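Local coordinates for uncharacterized protein (Legionella longbeachae NSW150, PDB 4JZA) that probably removes the 3-phosphate from phosphoinositides such as phosphatidylinositol 3-phosphate, acting as a bacterial phosphatase on host membrane lipids, at residues L501-D506 / G575-F580; L531-Q536 / L561-A566; E404-D409 / G543-G548; P348-A353 / G610-G615. All blocks are in the same frame, centred on the assembly; numbering follows the deposited sequence.

Contact 1. Residues L501-D506 / G575-F580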
# COMPACT_ATOMS: atom_id res chain seq x y z
N LEU A 501 -26.15 -32.45 -4.88
CA LEU A 501 -25.52 -32.02 -3.66
C LEU A 501 -24.92 -33.20 -2.95
O LEU A 501 -23.84 -33.10 -2.40
CB LEU A 501 -26.50 -31.30 -2.77
CG LEU A 501 -26.00 -30.77 -1.42
CD1 LEU A 501 -24.85 -29.80 -1.67
CD2 LEU A 501 -27.09 -30.04 -0.63
N GLN A 502 -25.59 -34.34 -2.96
CA GLN A 502 -25.21 -35.40 -2.01
C GLN A 502 -23.78 -35.86 -2.25
O GLN A 502 -23.02 -35.98 -1.31
CB GLN A 502 -26.20 -36.58 -2.04
CG GLN A 502 -25.97 -37.65 -0.97
CD GLN A 502 -26.06 -37.11 0.46
OE1 GLN A 502 -26.99 -36.34 0.81
NE2 GLN A 502 -25.09 -37.50 1.30
N GLU A 503 -23.42 -36.07 -3.51
CA GLU A 503 -22.06 -36.51 -3.86
C GLU A 503 -21.00 -35.48 -3.43
O GLU A 503 -19.87 -35.87 -3.13
CB GLU A 503 -21.92 -36.86 -5.35
CG GLU A 503 -22.17 -35.75 -6.38
CD GLU A 503 -21.77 -36.16 -7.80
OE1 GLU A 503 -20.74 -36.87 -7.96
OE2 GLU A 503 -22.45 -35.76 -8.78
N LEU A 504 -21.35 -34.19 -3.38
CA LEU A 504 -20.44 -33.20 -2.87
C LEU A 504 -20.34 -33.32 -1.36
O LEU A 504 -19.27 -33.22 -0.81
CB LEU A 504 -20.84 -31.78 -3.26
CG LEU A 504 -20.78 -31.38 -4.74
CD1 LEU A 504 -21.53 -30.09 -4.93
CD2 LEU A 504 -19.39 -31.21 -5.21
N LEU A 505 -21.45 -33.53 -0.67
CA LEU A 505 -21.35 -33.72 0.81
C LEU A 505 -20.56 -34.98 1.18
O LEU A 505 -19.78 -34.96 2.11
CB LEU A 505 -22.73 -33.71 1.50
CG LEU A 505 -23.63 -32.51 1.20
CD1 LEU A 505 -25.02 -32.68 1.77
CD2 LEU A 505 -22.99 -31.26 1.75
N ASP A 506 -20.70 -36.05 0.42
CA ASP A 506 -19.96 -37.27 0.71
C ASP A 506 -18.46 -36.99 0.58
O ASP A 506 -17.67 -37.29 1.48
CB ASP A 506 -20.35 -38.43 -0.23
CG ASP A 506 -21.80 -38.91 -0.02
OD1 ASP A 506 -22.29 -38.82 1.12
OD2 ASP A 506 -22.45 -39.33 -1.01
N GLY A 575 -17.70 -35.60 -17.00
CA GLY A 575 -18.95 -36.05 -16.46
C GLY A 575 -19.00 -36.28 -14.96
O GLY A 575 -20.07 -36.50 -14.41
N THR A 576 -17.87 -36.21 -14.26
CA THR A 576 -17.97 -36.26 -12.80
C THR A 576 -16.91 -35.34 -12.16
O THR A 576 -15.96 -34.92 -12.84
CB THR A 576 -17.88 -37.71 -12.28
OG1 THR A 576 -16.67 -37.90 -11.59
CG2 THR A 576 -17.95 -38.78 -13.44
N TRP A 577 -17.11 -34.98 -10.89
CA TRP A 577 -16.15 -34.18 -10.14
C TRP A 577 -14.87 -34.95 -10.06
O TRP A 577 -14.95 -36.14 -9.92
CB TRP A 577 -16.64 -33.92 -8.72
CG TRP A 577 -17.89 -33.08 -8.69
CD1 TRP A 577 -19.11 -33.45 -8.23
CD2 TRP A 577 -18.03 -31.73 -9.15
NE1 TRP A 577 -20.00 -32.42 -8.38
CE2 TRP A 577 -19.36 -31.35 -8.94
CE3 TRP A 577 -17.16 -30.81 -9.72
CZ2 TRP A 577 -19.83 -30.11 -9.26
CZ3 TRP A 577 -17.62 -29.58 -10.04
CH2 TRP A 577 -18.95 -29.23 -9.82
N PRO A 578 -13.69 -34.29 -10.13
CA PRO A 578 -12.46 -34.96 -9.77
C PRO A 578 -12.42 -35.07 -8.26
O PRO A 578 -13.17 -34.37 -7.59
CB PRO A 578 -11.40 -33.99 -10.26
CG PRO A 578 -11.99 -32.64 -10.05
CD PRO A 578 -13.47 -32.83 -10.33
N VAL A 579 -11.56 -35.92 -7.71
CA VAL A 579 -11.57 -36.17 -6.26
C VAL A 579 -10.20 -36.15 -5.67
O VAL A 579 -9.20 -36.42 -6.34
CB VAL A 579 -12.27 -37.51 -5.88
CG1 VAL A 579 -13.76 -37.47 -6.27
CG2 VAL A 579 -11.56 -38.71 -6.53
N PHE A 580 -10.15 -35.77 -4.39
CA PHE A 580 -8.90 -35.71 -3.68
C PHE A 580 -8.09 -37.00 -3.71
O PHE A 580 -6.88 -36.97 -3.92
CB PHE A 580 -9.16 -35.34 -2.22
CG PHE A 580 -7.89 -35.22 -1.40
CD1 PHE A 580 -6.80 -34.47 -1.87
CD2 PHE A 580 -7.79 -35.88 -0.17
CE1 PHE A 580 -5.65 -34.38 -1.13
CE2 PHE A 580 -6.65 -35.79 0.58
CZ PHE A 580 -5.58 -35.04 0.10
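Glu503, on the first turns of helix 501-513, brings its carboxylate to the rim of the Trp577 indole. Its CG sits between the backbone N and the carbonyl carbon (chi1 61°), and from there the extended chain runs out until OE1 lies 3.8 Å from Trp577 CD1, near the plane of the ring. Side chain and indole cross at about a right angle, the carboxylate plane turned 70° from the ring. This is a van der Waals touch at the five-membered ring on the exposed flank of the contact, without a polar bond between acid and indole. One residue further along, Leu504 makes the buried half. Its CD2 stands over one face of the five-membered ring in a CH-pi contact, 3.7 Å from the centroid and 22° off the normal, with Trp577 NE1 the nearest ring atom at 3.4 Å from CD2. Here a helix of this alpha/beta phosphatase packs against the loop that follows helix 556-574, about 40 Å from the centre of the chain. Helix 524-542 also packs here, where Leu537 touches Trp577 and Thr541 touches Leu504, while Lys571 of helix 556-574 adds a cation-pi contact to the indole.

Contact 2. Residues L531-Q536 / L561-A566; sequences LSSLEQ and LIHTDA
Ser533 and Thr564 join two consecutive helices of the alpha/beta fold, 524-542 and 556-574, which are linked by strand 545-549 and a CX5R loop, probably the phosphate-binding one. The helices come close here, with the CA atoms of Ser533 and Thr564 5.1 Å apart, and the buried contact is made by two hydroxyls and an imidazole. Ser533 OG, beside its own backbone N and anti to the carbonyl carbon (chi1 -78°), reaches across between two partners. It hydrogen-bonds to Thr564 OG1 at 2.5 Å, a very short and therefore doubtful length, and to His563 ND1 at 2.9 Å, meeting the imidazole at its edge, near the ring plane. In either bond both ends could act as donor. His563 reaches this spot because its CG is anti to the backbone N (chi1 -167°), which puts ND1 beside Ser533 OG. A weak bond from Ser533 OG to Leu529 O, one turn back, completes the serine's surroundings, so this buried hydroxyl has two hydrogen-bonding partners and one weak one. Further out, Phe530 and Phe592 meet the His563 ring edge-to-face and probably limit its rotation. On the sheet side, Gln415 of strand 412-416 bonds to both Glu535 and Gln536, and Arg372 of strand 365-374 forms a salt bridge with Asp565. Within helix 556-574, Thr564 OG1 has its own second partner in Glu560 OE2.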
# COMPACT_ATOMS: atom_id res chain seq x y z
N LEU A 531 -10.97 -28.98 0.29
CA LEU A 531 -11.90 -28.50 1.27
C LEU A 531 -12.46 -27.18 0.87
O LEU A 531 -13.65 -27.03 0.93
CB LEU A 531 -11.26 -28.35 2.62
CG LEU A 531 -10.86 -29.69 3.24
CD1 LEU A 531 -10.14 -29.34 4.51
CD2 LEU A 531 -12.06 -30.59 3.52
N SER A 532 -11.63 -26.22 0.42
CA SER A 532 -12.15 -24.88 0.14
C SER A 532 -13.04 -24.91 -1.13
O SER A 532 -14.11 -24.30 -1.17
CB SER A 532 -11.02 -23.79 0.13
OG SER A 532 -10.21 -23.84 -1.02
N SER A 533 -12.66 -25.71 -2.13
CA SER A 533 -13.42 -25.78 -3.37
C SER A 533 -14.76 -26.43 -3.13
O SER A 533 -15.76 -25.99 -3.69
CB SER A 533 -12.67 -26.52 -4.49
OG SER A 533 -11.68 -25.72 -5.10
N LEU A 534 -14.80 -27.47 -2.30
CA LEU A 534 -16.07 -28.22 -2.07
C LEU A 534 -17.09 -27.34 -1.33
O LEU A 534 -18.20 -27.23 -1.77
CB LEU A 534 -15.83 -29.57 -1.35
CG LEU A 534 -15.13 -30.61 -2.24
CD1 LEU A 534 -14.64 -31.76 -1.40
CD2 LEU A 534 -16.00 -31.13 -3.37
N GLU A 535 -16.65 -26.64 -0.29
CA GLU A 535 -17.47 -25.65 0.36
C GLU A 535 -18.09 -24.70 -0.64
O GLU A 535 -19.27 -24.39 -0.52
CB GLU A 535 -16.67 -24.85 1.36
CG GLU A 535 -16.23 -25.68 2.54
CD GLU A 535 -15.30 -24.94 3.50
OE1 GLU A 535 -14.99 -23.71 3.34
OE2 GLU A 535 -14.86 -25.63 4.45
N GLN A 536 -17.32 -24.24 -1.62
CA GLN A 536 -17.86 -23.27 -2.59
C GLN A 536 -18.80 -23.97 -3.50
O GLN A 536 -19.80 -23.39 -3.91
CB GLN A 536 -16.79 -22.62 -3.46
CG GLN A 536 -15.81 -21.76 -2.71
CD GLN A 536 -16.32 -20.42 -2.39
OE1 GLN A 536 -17.40 -20.04 -2.85
NE2 GLN A 536 -15.57 -19.66 -1.59
N LEU A 561 -9.82 -19.98 -6.62
CA LEU A 561 -10.60 -19.71 -7.81
C LEU A 561 -10.16 -20.53 -9.00
O LEU A 561 -10.97 -21.02 -9.76
CB LEU A 561 -10.55 -18.23 -8.16
CG LEU A 561 -11.24 -17.31 -7.17
CD1 LEU A 561 -11.18 -15.88 -7.66
CD2 LEU A 561 -12.68 -17.73 -6.95
N ILE A 562 -8.86 -20.67 -9.16
CA ILE A 562 -8.31 -21.50 -10.22
C ILE A 562 -8.72 -22.96 -9.95
O ILE A 562 -9.19 -23.68 -10.88
CB ILE A 562 -6.78 -21.36 -10.21
CG1 ILE A 562 -6.36 -20.08 -10.96
CG2 ILE A 562 -6.09 -22.55 -10.82
CD1 ILE A 562 -4.99 -19.62 -10.55
N HIS A 563 -8.57 -23.40 -8.69
CA HIS A 563 -8.81 -24.79 -8.36
C HIS A 563 -10.28 -25.10 -8.55
O HIS A 563 -10.63 -26.10 -9.20
CB HIS A 563 -8.38 -25.08 -6.95
CG HIS A 563 -8.29 -26.53 -6.61
ND1 HIS A 563 -9.31 -27.20 -5.97
CD2 HIS A 563 -7.27 -27.41 -6.72
CE1 HIS A 563 -8.94 -28.44 -5.75
NE2 HIS A 563 -7.72 -28.61 -6.21
N THR A 564 -11.14 -24.22 -8.06
CA THR A 564 -12.55 -24.45 -8.21
C THR A 564 -12.91 -24.32 -9.69
O THR A 564 -13.56 -25.19 -10.24
CB THR A 564 -13.34 -23.50 -7.30
OG1 THR A 564 -12.97 -23.76 -5.93
CG2 THR A 564 -14.81 -23.70 -7.44
N ASP A 565 -12.45 -23.30 -10.38
CA ASP A 565 -12.67 -23.32 -11.84
C ASP A 565 -12.28 -24.69 -12.46
O ASP A 565 -13.00 -25.26 -13.26
CB ASP A 565 -11.92 -22.18 -12.55
CG ASP A 565 -12.59 -20.81 -12.39
OD1 ASP A 565 -13.82 -20.78 -12.09
OD2 ASP A 565 -11.89 -19.76 -12.59
N ALA A 566 -11.13 -25.22 -12.08
CA ALA A 566 -10.67 -26.45 -12.68
C ALA A 566 -11.62 -27.62 -12.39
O ALA A 566 -11.77 -28.50 -13.22
CB ALA A 566 -9.28 -26.79 -12.18

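Contact 3. Residues E404-D409 / G543-G548; sequences EYSKND and GGHSYG
Ser406 packs over one face of the His545 imidazole, where the loop after helix 388-402 meets His545 of strand 545-549, the sheet strand that leads into a CX5R loop, probably the phosphate-binding loop of the enzyme. The tight part is this packing of backbone and CB on the ring. Ser406 N sits 3.7 Å above the ring plane of His545, over its centre, while Ser406 CB touches His545 CG at 3.6 Å. The ring reaches the loop with its CG anti to the backbone N (chi1 180°), and His545 NE2 is then held by a hydrogen bond to Val402 O, which fixes how the ring is turned. Toward solvent the contact thins out. Tyr405 adds its carbonyl carbon, 3.9 Å from His545 ND1, and its CB, 4.1 Å from His545 CE1; its ring leads away to meet Tyr373, whose own ring also meets the imidazole. Beyond Ser406 the chain through Asp409 is exposed. On the other segment, Gly543, with positive phi, is the C-prime residue of a Schellman motif ending helix 524-542 ahead of the strand. Ser406 OG, too, bonds away from the histidine, to Met403 O and Gln459 NE2.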
# COMPACT_ATOMS: atom_id res chain seq x y z
N GLU A 404 -23.71 -7.73 -0.14
CA GLU A 404 -24.76 -6.99 -0.83
C GLU A 404 -25.54 -7.86 -1.83
O GLU A 404 -26.69 -7.62 -2.01
CB GLU A 404 -24.26 -5.66 -1.45
CG GLU A 404 -23.47 -5.78 -2.77
CD GLU A 404 -22.79 -4.47 -3.21
OE1 GLU A 404 -23.41 -3.39 -3.04
OE2 GLU A 404 -21.66 -4.50 -3.78
N TYR A 405 -24.94 -8.86 -2.48
CA TYR A 405 -25.63 -9.63 -3.54
C TYR A 405 -26.22 -10.92 -3.03
O TYR A 405 -26.88 -11.66 -3.76
CB TYR A 405 -24.74 -9.90 -4.72
CG TYR A 405 -24.58 -8.69 -5.59
CD1 TYR A 405 -25.57 -8.31 -6.50
CD2 TYR A 405 -23.41 -7.90 -5.52
CE1 TYR A 405 -25.41 -7.18 -7.32
CE2 TYR A 405 -23.24 -6.77 -6.33
CZ TYR A 405 -24.25 -6.42 -7.23
OH TYR A 405 -24.09 -5.33 -8.01
N SER A 406 -26.04 -11.16 -1.75
CA SER A 406 -26.80 -12.18 -1.08
C SER A 406 -28.24 -11.68 -0.89
O SER A 406 -28.52 -10.49 -1.09
CB SER A 406 -26.19 -12.47 0.28
OG SER A 406 -26.36 -11.40 1.17
N LYS A 407 -29.13 -12.61 -0.52
CA LYS A 407 -30.47 -12.26 -0.00
C LYS A 407 -30.48 -12.77 1.44
O LYS A 407 -29.82 -13.77 1.75
CB LYS A 407 -31.60 -12.86 -0.83
CG LYS A 407 -31.57 -12.60 -2.34
CD LYS A 407 -30.32 -13.21 -2.99
CE LYS A 407 -30.53 -13.76 -4.40
NZ LYS A 407 -30.48 -12.69 -5.43
N ASN A 408 -31.18 -12.06 2.32
CA ASN A 408 -31.04 -12.27 3.78
C ASN A 408 -31.64 -13.58 4.31
O ASN A 408 -31.41 -13.94 5.48
CB ASN A 408 -31.63 -11.08 4.56
CG ASN A 408 -30.65 -9.94 4.69
OD1 ASN A 408 -29.47 -10.08 4.37
ND2 ASN A 408 -31.13 -8.80 5.15
N ASP A 409 -32.37 -14.27 3.43
CA ASP A 409 -33.02 -15.57 3.66
C ASP A 409 -32.22 -16.75 3.06
O ASP A 409 -32.46 -17.90 3.43
CB ASP A 409 -34.40 -15.55 2.99
CG ASP A 409 -34.43 -14.69 1.71
OD1 ASP A 409 -34.14 -13.46 1.81
OD2 ASP A 409 -34.68 -15.22 0.61
N GLY A 543 -27.26 -22.77 -4.42
CA GLY A 543 -27.75 -21.44 -4.83
C GLY A 543 -27.52 -20.33 -3.81
O GLY A 543 -28.10 -19.26 -3.90
N GLY A 544 -26.65 -20.57 -2.84
CA GLY A 544 -26.33 -19.53 -1.85
C GLY A 544 -25.32 -18.51 -2.41
O GLY A 544 -24.91 -18.58 -3.60
N HIS A 545 -24.95 -17.57 -1.56
CA HIS A 545 -24.03 -16.50 -1.91
C HIS A 545 -22.59 -16.92 -1.61
O HIS A 545 -22.26 -17.24 -0.47
CB HIS A 545 -24.38 -15.26 -1.11
CG HIS A 545 -23.48 -14.09 -1.38
ND1 HIS A 545 -23.32 -13.54 -2.62
CD2 HIS A 545 -22.71 -13.37 -0.57
CE1 HIS A 545 -22.48 -12.52 -2.56
NE2 HIS A 545 -22.12 -12.38 -1.32
N SER A 546 -21.76 -16.90 -2.64
CA SER A 546 -20.35 -17.31 -2.56
C SER A 546 -19.41 -16.13 -2.35
O SER A 546 -19.27 -15.31 -3.21
CB SER A 546 -19.95 -18.05 -3.84
OG SER A 546 -18.56 -18.15 -3.92
N TYR A 547 -18.84 -16.03 -1.16
CA TYR A 547 -17.86 -14.98 -0.86
C TYR A 547 -16.68 -15.58 -0.13
O TYR A 547 -16.83 -16.51 0.71
CB TYR A 547 -18.46 -13.81 -0.02
CG TYR A 547 -17.37 -12.86 0.47
CD1 TYR A 547 -16.76 -11.92 -0.40
CD2 TYR A 547 -16.88 -12.96 1.76
CE1 TYR A 547 -15.74 -11.07 0.03
CE2 TYR A 547 -15.87 -12.13 2.20
CZ TYR A 547 -15.29 -11.18 1.33
OH TYR A 547 -14.24 -10.40 1.78
N GLY A 548 -15.50 -15.03 -0.42
CA GLY A 548 -14.31 -15.39 0.34
C GLY A 548 -13.18 -14.41 0.17
O GLY A 548 -13.24 -13.52 -0.68

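Contact 4. Residues P348-A353 / G610-G615; sequences PANYAA and GQNAPG
Asn350 sends its CG anti to the backbone N (chi1 -163°), and Asn612 turns its own CG beside the backbone N; together these torsions bring the two amides together nearly at right angles, where the approach to an inner sheet strand meets the last turn of a helix. Asn350 stands two residues before strand 352-359 of the central mixed sheet, with backbone angles in the left-handed region, and Asn612 belongs to the last turn of helix 604-612. The contact thus ties the sheet of this alpha/beta phosphatase to a helix some 260 residues further on. The amide planes are 82° apart. Asn612 ND2 points an N-H straight at Asn350 OD1, with an angle of 170° at the hydrogen, but the 3.3 Å separation of Asn612 ND2 and Asn350 OD1 makes the bond weak. The stronger partners lie elsewhere. Asn350 OD1 takes a hydrogen bond from Arg142 NH1, whose positive charge probably polarises the carbonyl, and Asn612 OD1 is bonded to Ser340 N. Both amides are buried; the outside bonds hold both oxygens and help set the amide rotation, and Asn612 ND2 has a further weak bond to Ala609 O. Asn350 ND2 also makes a weak bond to Ser552 O, in a CX5R sequence that is probably the catalytic phosphate-binding loop. Away from the bond, the oxygen of the second amide rests on the stem of the first, with Asn612 OD1 3.7 Å from Asn350 CB.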
# COMPACT_ATOMS: atom_id res chain seq x y z
N PRO A 348 -14.45 -1.90 0.90
CA PRO A 348 -13.66 -3.10 0.51
C PRO A 348 -12.70 -2.94 -0.62
O PRO A 348 -12.98 -2.24 -1.63
CB PRO A 348 -14.72 -4.09 0.03
CG PRO A 348 -16.02 -3.53 0.46
CD PRO A 348 -15.88 -2.07 0.61
N ALA A 349 -11.60 -3.66 -0.49
CA ALA A 349 -10.53 -3.54 -1.43
C ALA A 349 -10.52 -4.73 -2.28
O ALA A 349 -10.95 -5.81 -1.85
CB ALA A 349 -9.19 -3.42 -0.73
N ASN A 350 -10.02 -4.54 -3.50
CA ASN A 350 -9.87 -5.60 -4.46
C ASN A 350 -11.16 -6.37 -4.59
O ASN A 350 -11.14 -7.59 -4.66
CB ASN A 350 -8.71 -6.52 -4.04
CG ASN A 350 -8.21 -7.42 -5.17
OD1 ASN A 350 -8.51 -7.21 -6.37
ND2 ASN A 350 -7.44 -8.42 -4.80
N TYR A 351 -12.28 -5.63 -4.65
CA TYR A 351 -13.61 -6.20 -4.62
C TYR A 351 -14.10 -6.51 -6.02
O TYR A 351 -14.12 -5.64 -6.87
CB TYR A 351 -14.56 -5.25 -3.93
CG TYR A 351 -16.03 -5.70 -3.80
CD1 TYR A 351 -16.37 -6.96 -3.29
CD2 TYR A 351 -17.08 -4.83 -4.13
CE1 TYR A 351 -17.70 -7.35 -3.12
CE2 TYR A 351 -18.41 -5.20 -3.96
CZ TYR A 351 -18.72 -6.46 -3.46
OH TYR A 351 -20.07 -6.83 -3.34
N ALA A 352 -14.51 -7.75 -6.25
CA ALA A 352 -14.81 -8.17 -7.62
C ALA A 352 -15.65 -9.39 -7.57
O ALA A 352 -15.74 -10.05 -6.50
CB ALA A 352 -13.54 -8.47 -8.39
N ALA A 353 -16.25 -9.70 -8.72
CA ALA A 353 -16.99 -10.94 -8.86
C ALA A 353 -16.36 -11.79 -9.94
O ALA A 353 -16.21 -11.34 -11.07
CB ALA A 353 -18.42 -10.65 -9.22
N GLY A 610 -2.09 -7.95 -10.39
CA GLY A 610 -1.29 -6.82 -10.92
C GLY A 610 -2.02 -5.50 -10.91
O GLY A 610 -1.42 -4.44 -10.71
N GLN A 611 -3.31 -5.54 -11.12
CA GLN A 611 -4.05 -4.32 -11.14
C GLN A 611 -4.03 -3.58 -9.80
O GLN A 611 -4.26 -2.38 -9.76
CB GLN A 611 -5.48 -4.60 -11.53
CG GLN A 611 -5.65 -5.06 -12.98
CD GLN A 611 -7.09 -5.46 -13.27
OE1 GLN A 611 -7.77 -6.11 -12.45
NE2 GLN A 611 -7.57 -5.08 -14.39
N ASN A 612 -3.80 -4.31 -8.72
CA ASN A 612 -3.56 -3.72 -7.41
C ASN A 612 -2.28 -2.92 -7.30
O ASN A 612 -2.24 -1.89 -6.65
CB ASN A 612 -3.63 -4.79 -6.32
CG ASN A 612 -5.03 -5.29 -6.09
OD1 ASN A 612 -5.78 -4.71 -5.32
ND2 ASN A 612 -5.39 -6.37 -6.74
N ALA A 613 -1.20 -3.41 -7.90
CA ALA A 613 0.03 -2.65 -8.07
C ALA A 613 0.67 -3.01 -9.39
O ALA A 613 1.38 -4.01 -9.46
CB ALA A 613 0.97 -2.93 -6.92
N PRO A 614 0.45 -2.14 -10.46
CA PRO A 614 0.93 -2.67 -11.75
C PRO A 614 2.40 -3.02 -11.83
O PRO A 614 3.25 -2.31 -11.32
CB PRO A 614 0.62 -1.54 -12.73
CG PRO A 614 -0.62 -0.96 -12.22
CD PRO A 614 -0.29 -0.82 -10.78
N GLY A 615 2.69 -4.13 -12.51
CA GLY A 615 4.00 -4.74 -12.55
C GLY A 615 4.20 -5.78 -11.47
O GLY A 615 5.25 -6.38 -11.34

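Contacts 1, 2 and 3 are grouped on one side of the chain's centre. Contact 1 touches contact 2 through Leu504 CD2 and Leu534 CD2, 3.9 Å apart, with centres about 12 Å apart. Contact 2 reaches contact 3 through a probable hydrogen bond between Ser546 OG and Gln536 OE1, and contact 3 reaches contact 4 through Glu404 OE2 and Tyr351 OH, 2.9 Å apart. Contacts 1 and 4 stay separate, their nearest atoms about 18 Å apart. A CX5R sequence runs from the end of strand 545-549 into the first residue of helix 556-574, probably forming the active-site loop, and contact 4 reaches it by a weak bond at Ser552 O.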